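Local coordinates for nitrate transport protein nrtA (Synechocystis sp., PDB 2G29), which binds nitrate as the substrate-binding protein of the NrtABCD ABC transporter, which takes up nitrate and probably nitrite, at residues A[258-261]-A[262-266]; A[276-279]-A[280-284]. All blocks are in the same frame, centred on the assembly; numbering follows the deposited sequence.

In the fold
Contacts 1 and 2 lie in series on two consecutive helices, 253-271 and 276-284, with their centres 19 Å apart and their nearest atoms about 7 Å apart, so the two sets of residues do not touch. What they share is helix 46-53, which meets V263 and A266 of contact 1 and M279, I282 and L283 of contact 2. Neither belongs to the nitrate site. The side chain of V263 lies about 10 Å from that of K240, a nitrate-binding residue, and the side chains of M279 and L283 lie about 12 Å from the nitrate-binding Q126 and G211, respectively. Each contact is local, between successive turns of its own helix, and stands back from the pocket.

Contact 1 (A[258-261]-A[262-266]); sequences ALLM and AVMEA
The amide of V263 gives its hydrogen to the carbonyl oxygen of L259, with N to O at 2.8 Å, the shortest of four successive i to i+4 bonds that join 258-261 to 262-266 within helix 253-271. The other three donors, A262, M264 and E265, find A258, L260 and M261 one turn back, all with N-H...O angles near 160°. The same L259 O also lies 3.3 Å from CG2 of V263, because that methyl stands beside the backbone N while CG1 is anti to it (chi1 168°). The one apolar meeting of side chains is L260 with M264: methyl CD2 of the leucine approaches the end of the methionine, CE, at 4.1 Å. M264 reaches it with a thioether chain extended beyond CG, and its CG passes 3.3 Å from the carbonyl oxygen of L260. Unbranched and flexible, methionine suits this place, since M264 also packs on W367 and A370 of helix 364-373, where M261 joins it. The small methyl of A262 suits a buried position touched by Y57 and Y60. E265, partly exposed, uses OE1 for a salt bridge with K59. The chemistry is thus divided: the four amides and carbonyls of the contact pair with one another along the helix, buried side chains are apolar, and the single charge is probably balanced by its lysine.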
# COMPACT_ATOMS: atom_id res chain seq x y z
N ALA A 258 21.96 5.47 -2.15
CA ALA A 258 21.84 5.71 -3.58
C ALA A 258 20.47 5.26 -4.11
O ALA A 258 19.83 5.98 -4.87
CB ALA A 258 22.99 5.01 -4.32
N LEU A 259 20.01 4.08 -3.68
CA LEU A 259 18.69 3.59 -4.11
C LEU A 259 17.59 4.55 -3.62
O LEU A 259 16.64 4.85 -4.36
CB LEU A 259 18.38 2.20 -3.55
CG LEU A 259 19.10 0.99 -4.11
CD1 LEU A 259 18.57 -0.22 -3.34
CD2 LEU A 259 18.83 0.85 -5.62
N LEU A 260 17.69 4.99 -2.35
CA LEU A 260 16.70 5.87 -1.77
C LEU A 260 16.62 7.18 -2.53
O LEU A 260 15.55 7.65 -2.80
CB LEU A 260 17.00 6.13 -0.29
CG LEU A 260 15.91 5.90 0.76
CD1 LEU A 260 16.34 6.61 2.03
CD2 LEU A 260 14.51 6.33 0.29
N MET A 261 17.77 7.77 -2.85
CA MET A 261 17.73 9.03 -3.59
C MET A 261 17.12 8.81 -4.98
O MET A 261 16.36 9.65 -5.44
CB MET A 261 19.14 9.62 -3.71
CG MET A 261 19.70 10.04 -2.34
SD MET A 261 21.30 10.95 -2.44
CE MET A 261 22.25 9.73 -2.96
N ALA A 262 17.44 7.69 -5.63
CA ALA A 262 16.87 7.41 -6.94
C ALA A 262 15.35 7.27 -6.82
O ALA A 262 14.61 7.80 -7.65
CB ALA A 262 17.45 6.14 -7.50
N VAL A 263 14.89 6.58 -5.77
CA VAL A 263 13.44 6.43 -5.59
C VAL A 263 12.75 7.78 -5.29
O VAL A 263 11.66 8.05 -5.78
CB VAL A 263 13.15 5.41 -4.45
CG1 VAL A 263 11.66 5.44 -4.04
CG2 VAL A 263 13.49 3.98 -4.95
N MET A 264 13.38 8.64 -4.50
CA MET A 264 12.82 9.95 -4.21
C MET A 264 12.68 10.80 -5.48
O MET A 264 11.67 11.49 -5.68
CB MET A 264 13.73 10.70 -3.25
CG MET A 264 13.67 10.20 -1.86
SD MET A 264 14.81 11.15 -0.82
CE MET A 264 14.46 10.38 0.62
N GLU A 265 13.72 10.79 -6.33
CA GLU A 265 13.61 11.57 -7.56
C GLU A 265 12.53 10.97 -8.44
O GLU A 265 11.79 11.70 -9.07
CB GLU A 265 14.94 11.59 -8.31
CG GLU A 265 16.01 12.46 -7.64
CD GLU A 265 16.76 13.27 -8.66
OE1 GLU A 265 17.42 12.66 -9.53
OE2 GLU A 265 16.69 14.52 -8.61
N ALA A 266 12.41 9.64 -8.46
CA ALA A 266 11.37 9.04 -9.29
C ALA A 266 10.01 9.41 -8.73
O ALA A 266 9.03 9.61 -9.48
CB ALA A 266 11.53 7.52 -9.34

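Contact 2 (A[276-279]-A[280-284])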
# COMPACT_ATOMS: atom_id res chain seq x y z
N LYS A 276 2.05 12.36 -15.80
CA LYS A 276 1.13 11.24 -15.59
C LYS A 276 0.86 10.43 -16.86
O LYS A 276 0.77 9.21 -16.80
CB LYS A 276 -0.19 11.73 -14.99
CG LYS A 276 -0.07 12.31 -13.58
CD LYS A 276 0.37 11.25 -12.56
CE LYS A 276 0.44 11.81 -11.10
NZ LYS A 276 -0.87 12.32 -10.55
N GLU A 277 0.73 11.09 -18.01
CA GLU A 277 0.48 10.36 -19.25
C GLU A 277 1.63 9.40 -19.54
O GLU A 277 1.45 8.20 -19.78
CB GLU A 277 0.29 11.37 -20.38
CG GLU A 277 -0.85 12.35 -20.14
CD GLU A 277 -0.75 13.63 -20.94
OE1 GLU A 277 0.21 14.43 -20.71
OE2 GLU A 277 -1.63 13.86 -21.80
N GLU A 278 2.84 9.94 -19.54
CA GLU A 278 4.01 9.14 -19.80
C GLU A 278 4.16 8.02 -18.77
O GLU A 278 4.46 6.89 -19.14
CB GLU A 278 5.26 10.01 -19.84
CG GLU A 278 6.44 9.25 -20.37
CD GLU A 278 7.76 10.04 -20.33
OE1 GLU A 278 7.74 11.26 -20.10
OE2 GLU A 278 8.79 9.39 -20.54
N MET A 279 3.92 8.33 -17.50
CA MET A 279 4.02 7.30 -16.46
C MET A 279 3.11 6.13 -16.78
O MET A 279 3.53 4.99 -16.74
CB MET A 279 3.61 7.90 -15.12
CG MET A 279 3.77 6.93 -13.96
SD MET A 279 3.21 7.59 -12.40
CE MET A 279 1.44 7.37 -12.58
N CYS A 280 1.87 6.42 -17.11
CA CYS A 280 0.91 5.38 -17.40
C CYS A 280 1.20 4.64 -18.70
O CYS A 280 0.90 3.44 -18.81
CB CYS A 280 -0.50 5.97 -17.38
SG CYS A 280 -0.99 6.47 -15.67
N GLN A 281 1.76 5.32 -19.70
CA GLN A 281 2.14 4.59 -20.92
C GLN A 281 3.21 3.54 -20.58
O GLN A 281 3.18 2.42 -21.07
CB GLN A 281 2.74 5.51 -21.97
CG GLN A 281 1.77 6.50 -22.54
CD GLN A 281 2.48 7.42 -23.52
OE1 GLN A 281 3.57 7.90 -23.24
NE2 GLN A 281 1.86 7.65 -24.68
N ILE A 282 4.16 3.94 -19.73
CA ILE A 282 5.22 3.06 -19.29
C ILE A 282 4.64 1.89 -18.50
O ILE A 282 4.92 0.74 -18.81
CB ILE A 282 6.25 3.82 -18.44
CG1 ILE A 282 7.03 4.83 -19.31
CG2 ILE A 282 7.27 2.85 -17.83
CD1 ILE A 282 7.89 5.82 -18.49
N LEU A 283 3.79 2.19 -17.51
CA LEU A 283 3.23 1.10 -16.71
C LEU A 283 2.38 0.12 -17.53
O LEU A 283 2.33 -1.08 -17.26
CB LEU A 283 2.38 1.68 -15.58
CG LEU A 283 3.15 2.60 -14.62
CD1 LEU A 283 2.21 3.16 -13.56
CD2 LEU A 283 4.33 1.85 -13.98
N SER A 284 1.72 0.64 -18.56
CA SER A 284 0.85 -0.17 -19.38
C SER A 284 1.54 -1.24 -20.23
O SER A 284 0.95 -2.27 -20.54
CB SER A 284 0.02 0.77 -20.29
OG SER A 284 -0.80 0.03 -21.18
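From K276 to L283 the backbone is helical, with the amides of C280, Q281, I282 and L283 each bonded to the carbonyl oxygen four residues earlier. Of these, L283 N meets M279 O in the carbonyl plane, with an N-H...O angle of 165°. The same two residues also meet through their side chains: CD1 of L283 lies 4.1 Å from CG of M279, the two chains crossing at a slant, while CG of L283 lies 3.2 Å from the carbonyl oxygen of M279. M279 carries its CG anti to the backbone N (chi1 -177°), then bends at chi3 (80°), bringing its methyl CE to 4.0 Å from SG of C280. A long, pliable thioether suits this buried spot, where it also meets W269 and C270 of helix 253-271, and the small cysteine fits beside F293 and I296. An alanine in place of L283 would remove CG and both its methyls, and would probably open a gap beside CG of M279 and A46 of helix 46-53, which the leucine also touches. One residue back along the helix, CD1 of I282 comes 4.2 Å from the methylene CG of E278, which lends its aliphatic stem to the packing and sends its carboxylate on to a salt bridge with K54. K276 likewise follows a buried course, its NZ hydrogen-bonded to the carbonyl oxygen of S300. Apolar and sulfur-bearing side chains thus lie buried while E277 and Q281 are exposed, with the buried K276 as the exception: this is the pattern of an amphipathic helix, here packed against helices 46-53 and 253-271 of a two-domain periplasmic binding protein.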